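Local coordinates for hypothetical protein Rv2991 (Mycobacterium tuberculosis, PDB 1RFE), which is of uncertain function but probably binds the deazaflavin coenzyme F420 and may act as an oxidoreductase, as related proteins of the flavin-binding split-barrel class do, at residues D47-L52 and G133-A138; F18-R23 and Y43-G48; S71-D76 and G85-G90; I8-A13 and H146-L151. All blocks are in the same frame, centred on the assembly; numbering follows the deposited sequence.

Contact 1: residues D47-L52 and G133-A138; sequences DGEIWL and GVRIVA
Arg135 lies across the indole of Trp51, its CB over the centre of the six-membered ring, 3.6 Å from the centroid and 7° off the ring normal. CG is anti to the backbone N (chi1 175°), and the arginine chain carries on extended, bringing CD to 3.6 Å from Trp51 CZ2. The long aliphatic stem of arginine thus covers the aromatic face while its charge travels beyond it. There NE forms a salt bridge with Glu49 OE1 at 3.1 Å, received on the syn side of the carboxylate. NH1 has a second acid in Glu93 of strand 84-95, and CG2 of Val137 covers one guanidinium face.

Trp51 and Arg135 form a non-hydrogen-bonded pair in the antiparallel sheet of a split-barrel-type fold, where strand 131-138 runs between strands 49-55 and 84-95. The next pair, Leu52 with Val134, is hydrogen-bonded through both amides, and Ile136 N reaches Ile50 O at 2.8 Å. Where the strands begin to part, a water takes over the pairing, accepting from Ile50 N and donating to Ile136 O at 2.6 Å.

The face opposite Trp51 is aliphatic. CD1 of Ile136 meets Leu52 CD1 at 3.7 Å and Ile50 CG2 at 3.8 Å, branched and flexible chains that suit a buried interior shared with Phe72. Gly133, having no side chain, lies at the indole edge beside CE3.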
loop_
_atom_site.group_PDB
_atom_site.type_symbol
_atom_site.label_atom_id
_atom_site.label_comp_id
_atom_site.label_asym_id
_atom_site.label_seq_id
_atom_site.Cartn_x
_atom_site.Cartn_y
_atom_site.Cartn_z
ATOM N N ASP A 47 6.822 1.976 -11.164
ATOM C CA ASP A 47 8.287 1.966 -11.040
ATOM C C ASP A 47 8.746 1.533 -9.648
ATOM O O ASP A 47 9.635 2.157 -9.045
ATOM C CB ASP A 47 8.886 3.364 -11.361
ATOM C CG ASP A 47 8.630 3.794 -12.795
ATOM O OD1 ASP A 47 8.681 2.900 -13.692
ATOM O OD2 ASP A 47 8.358 4.995 -13.113
ATOM N N GLY A 48 8.104 0.491 -9.143
ATOM C CA GLY A 48 8.416 -0.069 -7.852
ATOM C C GLY A 48 7.751 0.562 -6.640
ATOM O O GLY A 48 7.934 0.071 -5.521
ATOM N N GLU A 49 7.022 1.653 -6.817
ATOM C CA GLU A 49 6.557 2.443 -5.670
ATOM C C GLU A 49 5.051 2.419 -5.576
ATOM O O GLU A 49 4.378 2.430 -6.603
ATOM C CB GLU A 49 6.974 3.918 -5.799
ATOM C CG GLU A 49 8.480 4.193 -5.692
ATOM C CD GLU A 49 8.761 5.696 -5.682
ATOM O OE1 GLU A 49 8.359 6.383 -6.666
ATOM O OE2 GLU A 49 9.369 6.167 -4.686
ATOM N N ILE A 50 4.549 2.411 -4.347
ATOM C CA ILE A 50 3.137 2.480 -4.059
ATOM C C ILE A 50 2.646 3.921 -4.189
ATOM O O ILE A 50 3.277 4.843 -3.665
ATOM C CB ILE A 50 2.803 1.936 -2.601
ATOM C CG1 ILE A 50 3.087 0.438 -2.543
ATOM C CG2 ILE A 50 1.321 2.247 -2.201
ATOM C CD1 ILE A 50 3.189 -0.156 -1.165
ATOM N N TRP A 51 1.539 4.060 -4.933
ATOM C CA TRP A 51 0.788 5.294 -5.076
ATOM C C TRP A 51 -0.662 5.073 -4.741
ATOM O O TRP A 51 -1.236 4.031 -5.073
ATOM C CB TRP A 51 0.800 5.804 -6.515
ATOM C CG TRP A 51 2.104 6.325 -7.067
ATOM C CD1 TRP A 51 3.211 5.624 -7.260
ATOM C CD2 TRP A 51 2.394 7.666 -7.487
ATOM N NE1 TRP A 51 4.202 6.415 -7.763
ATOM C CE2 TRP A 51 3.704 7.665 -7.978
ATOM C CE3 TRP A 51 1.651 8.860 -7.547
ATOM C CZ2 TRP A 51 4.321 8.814 -8.507
ATOM C CZ3 TRP A 51 2.248 9.997 -8.087
ATOM C CH2 TRP A 51 3.572 9.973 -8.547
ATOM N N LEU A 52 -1.258 6.118 -4.176
ATOM C CA LEU A 52 -2.637 6.149 -3.830
ATOM C C LEU A 52 -3.320 7.246 -4.619
ATOM O O LEU A 52 -2.657 8.130 -5.176
ATOM C CB LEU A 52 -2.826 6.368 -2.320
ATOM C CG LEU A 52 -1.984 5.439 -1.431
ATOM C CD1 LEU A 52 -2.091 5.843 0.011
ATOM C CD2 LEU A 52 -2.299 3.932 -1.580
ATOM N N GLY A 133 -2.648 12.213 -6.817
ATOM C CA GLY A 133 -1.839 11.036 -6.598
ATOM C C GLY A 133 -1.077 11.197 -5.286
ATOM O O GLY A 133 -0.711 12.318 -4.933
ATOM N N VAL A 134 -0.847 10.083 -4.572
ATOM C CA VAL A 134 -0.064 10.097 -3.360
ATOM C C VAL A 134 1.034 9.069 -3.499
ATOM O O VAL A 134 0.791 7.862 -3.445
ATOM C CB VAL A 134 -0.942 9.811 -2.100
ATOM C CG1 VAL A 134 -0.056 9.666 -0.842
ATOM C CG2 VAL A 134 -1.948 10.933 -1.886
ATOM N N ARG A 135 2.239 9.536 -3.715
ATOM C CA ARG A 135 3.364 8.665 -3.841
ATOM C C ARG A 135 3.963 8.377 -2.466
ATOM O O ARG A 135 4.354 9.274 -1.773
ATOM C CB ARG A 135 4.383 9.317 -4.772
ATOM C CG ARG A 135 5.727 8.631 -4.978
ATOM C CD ARG A 135 6.643 9.566 -5.831
ATOM N NE ARG A 135 8.072 9.363 -5.740
ATOM C CZ ARG A 135 8.965 10.155 -5.094
ATOM N NH1 ARG A 135 8.647 11.283 -4.429
ATOM N NH2 ARG A 135 10.242 9.805 -5.146
ATOM N N ILE A 136 4.040 7.100 -2.114
ATOM C CA ILE A 136 4.640 6.646 -0.862
ATOM C C ILE A 136 6.127 6.359 -1.057
ATOM O O ILE A 136 6.554 5.486 -1.850
ATOM C CB ILE A 136 3.872 5.458 -0.311
ATOM C CG1 ILE A 136 2.427 5.946 -0.085
ATOM C CG2 ILE A 136 4.562 4.912 0.984
ATOM C CD1 ILE A 136 1.475 4.970 0.477
ATOM N N VAL A 137 6.926 7.124 -0.336
ATOM C CA VAL A 137 8.366 6.915 -0.348
ATOM C C VAL A 137 8.825 6.379 0.995
ATOM O O VAL A 137 8.701 7.054 2.007
ATOM C CB VAL A 137 9.103 8.204 -0.616
ATOM C CG1 VAL A 137 10.622 7.890 -0.722
ATOM C CG2 VAL A 137 8.587 8.827 -1.873
ATOM N N ALA A 138 9.338 5.159 1.005
ATOM C CA ALA A 138 9.681 4.517 2.237
ATOM C C ALA A 138 11.108 4.957 2.651
ATOM O O ALA A 138 12.005 5.060 1.820
ATOM C CB ALA A 138 9.629 3.038 2.047
HETATM O O HOH W 1 6.211 2.901 -2.020
#

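Contact 2: residues F18-R23 and Y43-G48; sequences FVNSSR and YAVIDG
Tyr43 and Val45 join strand 36-46 to the last turn of helix 12-21 through one buried hydrogen bond and a small apolar patch. The phenol OH of Tyr43 donates to Val19 O at 2.7 Å, in the carbonyl plane and on a lone pair, with a C=O...O angle of 131°. A carbonyl in the last turn of a helix tends to lack its partner from a following turn, and a tyrosine is long enough to supply one from the sheet. CB of Ser22 lies 3.3 Å from the same OH.

Beside the bond, Val19 CG1, anti to its backbone N (chi1 163°), meets both strand residues, 4.0 Å from Tyr43 CE1 and 3.9 Å from Val45 CG2. Ser22 finishes the helix: its OG donates to Phe18 O at 2.8 Å, while its own N binds that oxygen from the other face of the carbonyl plane. This OG also lies over the centre of the Phe18 ring.

Arg111 of helix 98-112 makes a cation-pi contact with Tyr43 and binds the carbonyls of Tyr43 and Ser22. Leu74 of strand 69-76 touches Phe18, Val19 and Tyr43, and Ile50 of strand 49-55 borders Val19 and Tyr43.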
loop_
_atom_site.group_PDB
_atom_site.type_symbol
_atom_site.label_atom_id
_atom_site.label_comp_id
_atom_site.label_asym_id
_atom_site.label_seq_id
_atom_site.Cartn_x
_atom_site.Cartn_y
_atom_site.Cartn_z
ATOM N N PHE A 18 5.361 -9.196 -3.376
ATOM C CA PHE A 18 4.281 -9.122 -2.400
ATOM C C PHE A 18 3.453 -7.818 -2.597
ATOM O O PHE A 18 2.231 -7.843 -2.553
ATOM C CB PHE A 18 4.835 -9.245 -0.954
ATOM C CG PHE A 18 3.780 -9.305 0.101
ATOM C CD1 PHE A 18 2.960 -10.425 0.213
ATOM C CD2 PHE A 18 3.608 -8.238 1.012
ATOM C CE1 PHE A 18 1.972 -10.504 1.209
ATOM C CE2 PHE A 18 2.633 -8.292 1.975
ATOM C CZ PHE A 18 1.794 -9.433 2.089
ATOM N N VAL A 19 4.125 -6.705 -2.840
ATOM C CA VAL A 19 3.448 -5.421 -3.120
ATOM C C VAL A 19 2.610 -5.524 -4.420
ATOM O O VAL A 19 1.504 -5.017 -4.474
ATOM C CB VAL A 19 4.449 -4.274 -3.225
ATOM C CG1 VAL A 19 3.845 -3.063 -3.915
ATOM C CG2 VAL A 19 4.996 -3.837 -1.825
ATOM N N ASN A 20 3.155 -6.159 -5.467
ATOM C CA ASN A 20 2.419 -6.385 -6.709
ATOM C C ASN A 20 1.282 -7.360 -6.563
ATOM O O ASN A 20 0.235 -7.178 -7.186
ATOM C CB ASN A 20 3.363 -6.852 -7.834
ATOM C CG ASN A 20 4.126 -5.712 -8.447
ATOM O OD1 ASN A 20 5.374 -5.750 -8.570
ATOM N ND2 ASN A 20 3.397 -4.689 -8.848
ATOM N N SER A 21 1.452 -8.370 -5.715
ATOM C CA SER A 21 0.422 -9.375 -5.515
ATOM C C SER A 21 -0.720 -9.011 -4.591
ATOM O O SER A 21 -1.844 -9.446 -4.826
ATOM C CB SER A 21 1.044 -10.654 -4.974
ATOM O OG SER A 21 1.948 -11.034 -5.952
ATOM N N SER A 22 -0.449 -8.221 -3.567
ATOM C CA SER A 22 -1.488 -7.795 -2.621
ATOM C C SER A 22 -2.485 -6.818 -3.244
ATOM O O SER A 22 -2.210 -6.179 -4.295
ATOM C CB SER A 22 -0.828 -7.205 -1.378
ATOM O OG SER A 22 0.090 -8.131 -0.797
ATOM N N ARG A 23 -3.649 -6.718 -2.606
ATOM C CA ARG A 23 -4.746 -5.856 -3.035
ATOM C C ARG A 23 -5.030 -4.661 -2.134
ATOM O O ARG A 23 -5.432 -3.554 -2.596
ATOM C CB ARG A 23 -6.021 -6.695 -3.117
ATOM C CG ARG A 23 -5.984 -7.586 -4.352
ATOM C CD ARG A 23 -7.149 -8.527 -4.544
ATOM N NE ARG A 23 -8.417 -7.833 -4.741
ATOM C CZ ARG A 23 -8.940 -7.518 -5.910
ATOM N NH1 ARG A 23 -8.375 -7.840 -7.089
ATOM N NH2 ARG A 23 -10.112 -6.939 -5.908
ATOM N N TYR A 43 -4.506 0.261 -4.217
ATOM C CA TYR A 43 -3.379 1.073 -4.633
ATOM C C TYR A 43 -2.869 0.776 -5.997
ATOM O O TYR A 43 -3.168 -0.296 -6.615
ATOM C CB TYR A 43 -2.252 1.015 -3.582
ATOM C CG TYR A 43 -1.695 -0.341 -3.326
ATOM C CD1 TYR A 43 -0.570 -0.805 -4.024
ATOM C CD2 TYR A 43 -2.282 -1.178 -2.384
ATOM C CE1 TYR A 43 -0.047 -2.097 -3.763
ATOM C CE2 TYR A 43 -1.741 -2.463 -2.120
ATOM C CZ TYR A 43 -0.637 -2.905 -2.808
ATOM O OH TYR A 43 -0.143 -4.173 -2.537
ATOM N N ALA A 44 -2.097 1.748 -6.471
ATOM C CA ALA A 44 -1.307 1.620 -7.675
ATOM C C ALA A 44 0.138 1.288 -7.359
ATOM O O ALA A 44 0.636 1.563 -6.246
ATOM C CB ALA A 44 -1.389 2.889 -8.532
ATOM N N VAL A 45 0.803 0.682 -8.344
ATOM C CA VAL A 45 2.242 0.412 -8.287
ATOM C C VAL A 45 2.919 0.931 -9.550
ATOM O O VAL A 45 2.599 0.487 -10.670
ATOM C CB VAL A 45 2.577 -1.105 -8.116
ATOM C CG1 VAL A 45 4.037 -1.275 -7.838
ATOM C CG2 VAL A 45 1.753 -1.766 -6.946
ATOM N N ILE A 46 3.847 1.858 -9.395
ATOM C CA ILE A 46 4.510 2.494 -10.533
ATOM C C ILE A 46 6.024 2.601 -10.285
ATOM O O ILE A 46 6.444 3.206 -9.313
ATOM C CB ILE A 46 3.949 3.888 -10.731
ATOM C CG1 ILE A 46 2.432 3.822 -10.979
ATOM C CG2 ILE A 46 4.700 4.610 -11.872
ATOM C CD1 ILE A 46 1.768 5.100 -10.789
ATOM N N ASP A 47 6.822 1.976 -11.164
ATOM C CA ASP A 47 8.287 1.966 -11.040
ATOM C C ASP A 47 8.746 1.533 -9.648
ATOM O O ASP A 47 9.635 2.157 -9.045
ATOM C CB ASP A 47 8.886 3.364 -11.361
ATOM C CG ASP A 47 8.630 3.794 -12.795
ATOM O OD1 ASP A 47 8.681 2.900 -13.692
ATOM O OD2 ASP A 47 8.358 4.995 -13.113
ATOM N N GLY A 48 8.104 0.491 -9.143
ATOM C CA GLY A 48 8.416 -0.069 -7.852
ATOM C C GLY A 48 7.751 0.562 -6.640
ATOM O O GLY A 48 7.934 0.071 -5.521
#

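Contact 3: residues S71-D76 and G85-G90; sequences SFLLED and GVSFEG
Leu74 CG stands anti to the carbonyl carbon (chi1 -69°), and Val86 CG1 falls between its backbone N and carbonyl carbon (chi1 62°), which lays the two side chains next to each other, pointing the same way. Val86 CG1 is 4.0 Å from Leu74 CB and hardly farther from its CD1. On the same face the two phenylalanines meet more loosely: Phe88 CD2 comes to the edge of the Phe72 ring, near its plane, at 4.4 Å from Phe72 CD2.

These pairs belong to the antiparallel hairpin of strands 69-76 and 84-95. Phe72 with Phe88 and Leu74 with Val86 are hydrogen-bonded pairs, each closed by two amides; the Leu74 N to Val86 O bond, at 3.0 Å, is nearly straight, 175° at the hydrogen. Gly85 is stretched almost flat opposite Glu75 and brings its CA to 3.1 Å from Leu74 O, a closeness that suits a residue without a side chain.

The face bearing Ser71, Ser87 and Glu89 is more polar and partly exposed; Ser71 OG touches Glu89 CG at 3.7 Å. Leu74 and Val86 are covered by Phe18 of helix 12-21, whereas Phe72 and Phe88 reach Ile50 of strand 49-55.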
loop_
_atom_site.group_PDB
_atom_site.type_symbol
_atom_site.label_atom_id
_atom_site.label_comp_id
_atom_site.label_asym_id
_atom_site.label_seq_id
_atom_site.Cartn_x
_atom_site.Cartn_y
_atom_site.Cartn_z
ATOM N N SER A 71 2.613 5.984 7.211
ATOM C CA SER A 71 2.942 4.567 7.335
ATOM C C SER A 71 1.988 3.755 6.496
ATOM O O SER A 71 0.802 4.135 6.317
ATOM C CB SER A 71 2.833 4.099 8.783
ATOM O OG SER A 71 3.688 4.872 9.585
ATOM N N PHE A 72 2.477 2.635 5.973
ATOM C CA PHE A 72 1.609 1.788 5.134
ATOM C C PHE A 72 1.966 0.355 5.410
ATOM O O PHE A 72 3.140 0.007 5.392
ATOM C CB PHE A 72 1.779 2.165 3.661
ATOM C CG PHE A 72 0.730 1.601 2.742
ATOM C CD1 PHE A 72 -0.499 2.198 2.629
ATOM C CD2 PHE A 72 0.993 0.472 1.976
ATOM C CE1 PHE A 72 -1.450 1.664 1.769
ATOM C CE2 PHE A 72 0.065 -0.044 1.117
ATOM C CZ PHE A 72 -1.167 0.558 1.012
ATOM N N LEU A 73 0.948 -0.483 5.645
ATOM C CA LEU A 73 1.142 -1.869 6.049
ATOM C C LEU A 73 0.355 -2.840 5.152
ATOM O O LEU A 73 -0.835 -2.673 4.933
ATOM C CB LEU A 73 0.726 -2.067 7.523
ATOM C CG LEU A 73 0.996 -3.464 8.173
ATOM C CD1 LEU A 73 1.205 -3.415 9.683
ATOM C CD2 LEU A 73 -0.160 -4.448 7.943
ATOM N N LEU A 74 1.057 -3.853 4.661
ATOM C CA LEU A 74 0.493 -4.965 3.928
ATOM C C LEU A 74 0.738 -6.245 4.704
ATOM O O LEU A 74 1.838 -6.475 5.172
ATOM C CB LEU A 74 1.178 -5.097 2.561
ATOM C CG LEU A 74 0.925 -4.014 1.518
ATOM C CD1 LEU A 74 1.918 -4.074 0.386
ATOM C CD2 LEU A 74 -0.526 -4.144 1.006
ATOM N N GLU A 75 -0.258 -7.113 4.758
ATOM C CA GLU A 75 -0.152 -8.327 5.511
ATOM C C GLU A 75 -1.078 -9.381 4.956
ATOM O O GLU A 75 -2.201 -9.067 4.502
ATOM C CB GLU A 75 -0.455 -8.012 7.008
ATOM C CG GLU A 75 -1.477 -8.841 7.768
ATOM C CD GLU A 75 -2.918 -8.695 7.329
ATOM O OE1 GLU A 75 -3.400 -7.557 7.136
ATOM O OE2 GLU A 75 -3.576 -9.749 7.198
ATOM N N ASP A 76 -0.627 -10.636 4.977
ATOM C CA ASP A 76 -1.569 -11.710 4.802
ATOM C C ASP A 76 -1.164 -12.973 5.555
ATOM O O ASP A 76 -0.260 -12.936 6.381
ATOM C CB ASP A 76 -1.823 -11.943 3.315
ATOM C CG ASP A 76 -0.710 -12.678 2.623
ATOM O OD1 ASP A 76 0.379 -12.898 3.197
ATOM O OD2 ASP A 76 -0.825 -13.051 1.440
ATOM N N GLY A 85 4.224 -10.171 5.680
ATOM C CA GLY A 85 3.911 -8.791 5.542
ATOM C C GLY A 85 5.099 -7.875 5.374
ATOM O O GLY A 85 6.254 -8.282 5.454
ATOM N N VAL A 86 4.767 -6.610 5.142
ATOM C CA VAL A 86 5.752 -5.584 4.987
ATOM C C VAL A 86 5.137 -4.264 5.487
ATOM O O VAL A 86 3.980 -3.946 5.214
ATOM C CB VAL A 86 6.281 -5.494 3.557
ATOM C CG1 VAL A 86 5.162 -5.133 2.576
ATOM C CG2 VAL A 86 7.373 -4.535 3.468
ATOM N N SER A 87 5.935 -3.533 6.236
ATOM C CA SER A 87 5.497 -2.330 6.923
ATOM C C SER A 87 6.474 -1.218 6.533
ATOM O O SER A 87 7.700 -1.371 6.718
ATOM C CB SER A 87 5.552 -2.577 8.438
ATOM O OG SER A 87 5.018 -1.477 9.143
ATOM N N PHE A 88 5.935 -0.133 5.986
ATOM C CA PHE A 88 6.695 1.002 5.462
ATOM C C PHE A 88 6.410 2.216 6.329
ATOM O O PHE A 88 5.258 2.473 6.706
ATOM C CB PHE A 88 6.230 1.371 4.038
ATOM C CG PHE A 88 6.394 0.251 3.023
ATOM C CD1 PHE A 88 7.641 -0.179 2.664
ATOM C CD2 PHE A 88 5.294 -0.384 2.472
ATOM C CE1 PHE A 88 7.793 -1.173 1.724
ATOM C CE2 PHE A 88 5.445 -1.403 1.523
ATOM C CZ PHE A 88 6.661 -1.776 1.148
ATOM N N GLU A 89 7.461 2.955 6.662
ATOM C CA GLU A 89 7.305 4.250 7.254
ATOM C C GLU A 89 8.074 5.183 6.323
ATOM O O GLU A 89 9.107 4.818 5.798
ATOM C CB GLU A 89 7.833 4.277 8.699
ATOM C CG GLU A 89 7.021 3.375 9.614
ATOM C CD GLU A 89 7.505 3.301 11.035
ATOM O OE1 GLU A 89 8.517 3.987 11.336
ATOM O OE2 GLU A 89 6.827 2.581 11.872
ATOM N N GLY A 90 7.533 6.360 6.092
ATOM C CA GLY A 90 8.188 7.314 5.201
ATOM C C GLY A 90 7.489 8.619 5.079
ATOM O O GLY A 90 6.935 9.151 6.063
#

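Contact 4: residues I8-A13 and H146-L151; sequences IVMSEA and HRKLGL
His146 and Ile8 start the contact side by side, their side chains pointing the same way, with Ile8 CD1 4.1 Å from His146 NE2 and approaching the imidazole obliquely. His146 is the first residue of a short 3-10 segment that follows strand 140-145. Its ring is held by Tyr80: ND1 is hydrogen-bonded to Tyr80 O, and the Tyr80 ring packs edge-to-face with it. Histidine suits the place because these two contacts fix the imidazole while its NE2 and CD2 still pack on Ile8 CD1.

Lys148 then reaches alongside the N-terminal segment. Its chain is extended as far as CE and bends at chi4 (-147°), which sets NZ on Val9 O. The modelled 2.4 Å between Lys148 NZ and Val9 O is very short for a hydrogen bond, so the exact placing of NZ is doubtful. The methylenes follow the same oxygen, with CE 3.4 Å from Val9 O. The ammonium has a second partner in a salt bridge to Glu14 on helix 12-21, whose first turn is capped by Ser11, OG to Glu14 N.

Leu149 comes last in the 3-10 segment. Its N donates to His146 O at 3.2 Å, completing the turn, and its CD1 is modelled 3.3 Å from Ile8 CG2, closer than carbon atoms normally pack, so the exact position of the leucine tip is doubtful. Ile8, branched at CB, thus sends CD1 to the histidine and CG2 to the leucine.

Carbon contacts around the buried Ile8 therefore lie next to one charged group, and an amine placed between a backbone carbonyl and a carboxylate is probably protonated, which would help tie the residues leading into helix 12-21 to the 3-10 segment after strand 140-145.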
loop_
_atom_site.group_PDB
_atom_site.type_symbol
_atom_site.label_atom_id
_atom_site.label_comp_id
_atom_site.label_asym_id
_atom_site.label_seq_id
_atom_site.Cartn_x
_atom_site.Cartn_y
_atom_site.Cartn_z
ATOM N N ILE A 8 13.381 -14.123 9.279
ATOM C CA ILE A 8 12.069 -14.030 8.632
ATOM C C ILE A 8 11.940 -12.837 7.666
ATOM O O ILE A 8 10.904 -12.688 7.035
ATOM C CB ILE A 8 10.931 -13.976 9.679
ATOM C CG1 ILE A 8 11.116 -12.755 10.597
ATOM C CG2 ILE A 8 10.883 -15.279 10.463
ATOM C CD1 ILE A 8 9.962 -12.492 11.524
ATOM N N VAL A 9 12.976 -12.011 7.571
ATOM C CA VAL A 9 13.061 -10.942 6.582
ATOM C C VAL A 9 12.841 -11.437 5.158
ATOM O O VAL A 9 13.244 -12.539 4.778
ATOM C CB VAL A 9 14.432 -10.178 6.664
ATOM C CG1 VAL A 9 15.596 -11.047 6.144
ATOM C CG2 VAL A 9 14.379 -8.840 5.924
HETATM N N MSE A 10 12.100 -10.651 4.389
HETATM C CA MSE A 10 11.967 -10.902 2.961
HETATM C C MSE A 10 13.021 -10.138 2.186
HETATM O O MSE A 10 13.409 -9.057 2.577
HETATM C CB MSE A 10 10.573 -10.485 2.488
HETATM C CG MSE A 10 9.485 -11.428 2.944
HETATM SE SE MSE A 10 7.907 -11.315 1.808
HETATM C CE MSE A 10 7.381 -9.755 2.435
ATOM N N SER A 11 13.499 -10.731 1.099
ATOM C CA SER A 11 14.381 -10.049 0.137
ATOM C C SER A 11 13.691 -8.899 -0.591
ATOM O O SER A 11 12.456 -8.823 -0.706
ATOM C CB SER A 11 14.879 -11.032 -0.930
ATOM O OG SER A 11 13.799 -11.446 -1.782
ATOM N N GLU A 12 14.506 -8.002 -1.096
ATOM C CA GLU A 12 14.014 -6.915 -1.926
ATOM C C GLU A 12 13.050 -7.438 -2.980
ATOM O O GLU A 12 11.985 -6.857 -3.203
ATOM C CB GLU A 12 15.181 -6.204 -2.575
ATOM C CG GLU A 12 14.823 -4.882 -3.213
ATOM C CD GLU A 12 16.050 -4.106 -3.630
ATOM O OE1 GLU A 12 16.588 -4.429 -4.724
ATOM O OE2 GLU A 12 16.481 -3.205 -2.836
ATOM N N ALA A 13 13.406 -8.547 -3.612
ATOM C CA ALA A 13 12.610 -9.058 -4.697
ATOM C C ALA A 13 11.321 -9.686 -4.196
ATOM O O ALA A 13 10.322 -9.599 -4.842
ATOM C CB ALA A 13 13.407 -10.075 -5.552
ATOM N N HIS A 146 6.722 -15.849 7.822
ATOM C CA HIS A 146 6.868 -16.885 8.822
ATOM C C HIS A 146 7.099 -18.256 8.202
ATOM O O HIS A 146 7.522 -19.164 8.895
ATOM C CB HIS A 146 5.694 -16.880 9.789
ATOM C CG HIS A 146 5.778 -15.787 10.814
ATOM N ND1 HIS A 146 5.022 -15.788 11.959
ATOM C CD2 HIS A 146 6.496 -14.641 10.839
ATOM C CE1 HIS A 146 5.313 -14.712 12.672
ATOM N NE2 HIS A 146 6.201 -14.001 12.012
ATOM N N ARG A 147 6.827 -18.409 6.901
ATOM C CA ARG A 147 7.242 -19.631 6.184
ATOM C C ARG A 147 8.745 -19.926 6.261
ATOM O O ARG A 147 9.185 -21.080 6.118
ATOM C CB ARG A 147 6.848 -19.576 4.713
ATOM C CG ARG A 147 5.554 -20.277 4.408
ATOM C CD ARG A 147 4.427 -19.349 4.076
ATOM N NE ARG A 147 4.576 -18.859 2.721
ATOM C CZ ARG A 147 3.621 -18.298 2.002
ATOM N NH1 ARG A 147 2.395 -18.101 2.509
ATOM N NH2 ARG A 147 3.915 -17.910 0.748
ATOM N N LYS A 148 9.549 -18.904 6.479
ATOM C CA LYS A 148 10.998 -19.115 6.532
ATOM C C LYS A 148 11.505 -19.747 7.847
ATOM O O LYS A 148 12.679 -20.032 7.997
ATOM C CB LYS A 148 11.707 -17.807 6.215
ATOM C CG LYS A 148 11.380 -17.264 4.790
ATOM C CD LYS A 148 11.806 -15.798 4.695
ATOM C CE LYS A 148 11.824 -15.279 3.261
ATOM N NZ LYS A 148 12.925 -14.295 3.170
ATOM N N LEU A 149 10.601 -19.962 8.787
ATOM C CA LEU A 149 10.881 -20.690 10.032
ATOM C C LEU A 149 10.880 -22.204 9.892
ATOM O O LEU A 149 11.485 -22.900 10.720
ATOM C CB LEU A 149 9.839 -20.342 11.092
ATOM C CG LEU A 149 10.063 -19.144 12.027
ATOM C CD1 LEU A 149 11.293 -18.325 11.669
ATOM C CD2 LEU A 149 8.818 -18.290 12.152
ATOM N N GLY A 150 10.171 -22.713 8.898
ATOM C CA GLY A 150 10.075 -24.142 8.706
ATOM C C GLY A 150 9.235 -24.812 9.776
ATOM O O GLY A 150 9.372 -26.023 10.008
ATOM N N LEU A 151 8.361 -24.041 10.421
ATOM C CA LEU A 151 7.370 -24.606 11.308
ATOM C C LEU A 151 6.479 -25.617 10.594
ATOM O O LEU A 151 6.337 -25.594 9.376
ATOM C CB LEU A 151 6.501 -23.522 11.937
ATOM C CG LEU A 151 6.880 -22.939 13.301
ATOM C CD1 LEU A 151 8.287 -23.309 13.824
ATOM C CD2 LEU A 151 6.688 -21.422 13.284
#

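In the fold
From the N terminus, residues 8-13 open the longest loop, which contact 4 closes only at 146-151, after the last strand. Everything else falls within it. Helix 12-21 leads straight to contact 2, whose loop ends at 43-48; Asp47 and Gly48 then belong also to the start of contact 1, so these two loops follow in relay. The loop of contact 1 runs to 133-138 and encloses the hairpin of contact 3. No loops cross. In space, contacts 1 and 3 meet through Ile50, Ile136, Phe72 and Phe88 on one sheet, contacts 2 and 3 through Phe18 and Leu74, while Met10 links contact 4 to Phe18 and Gly85.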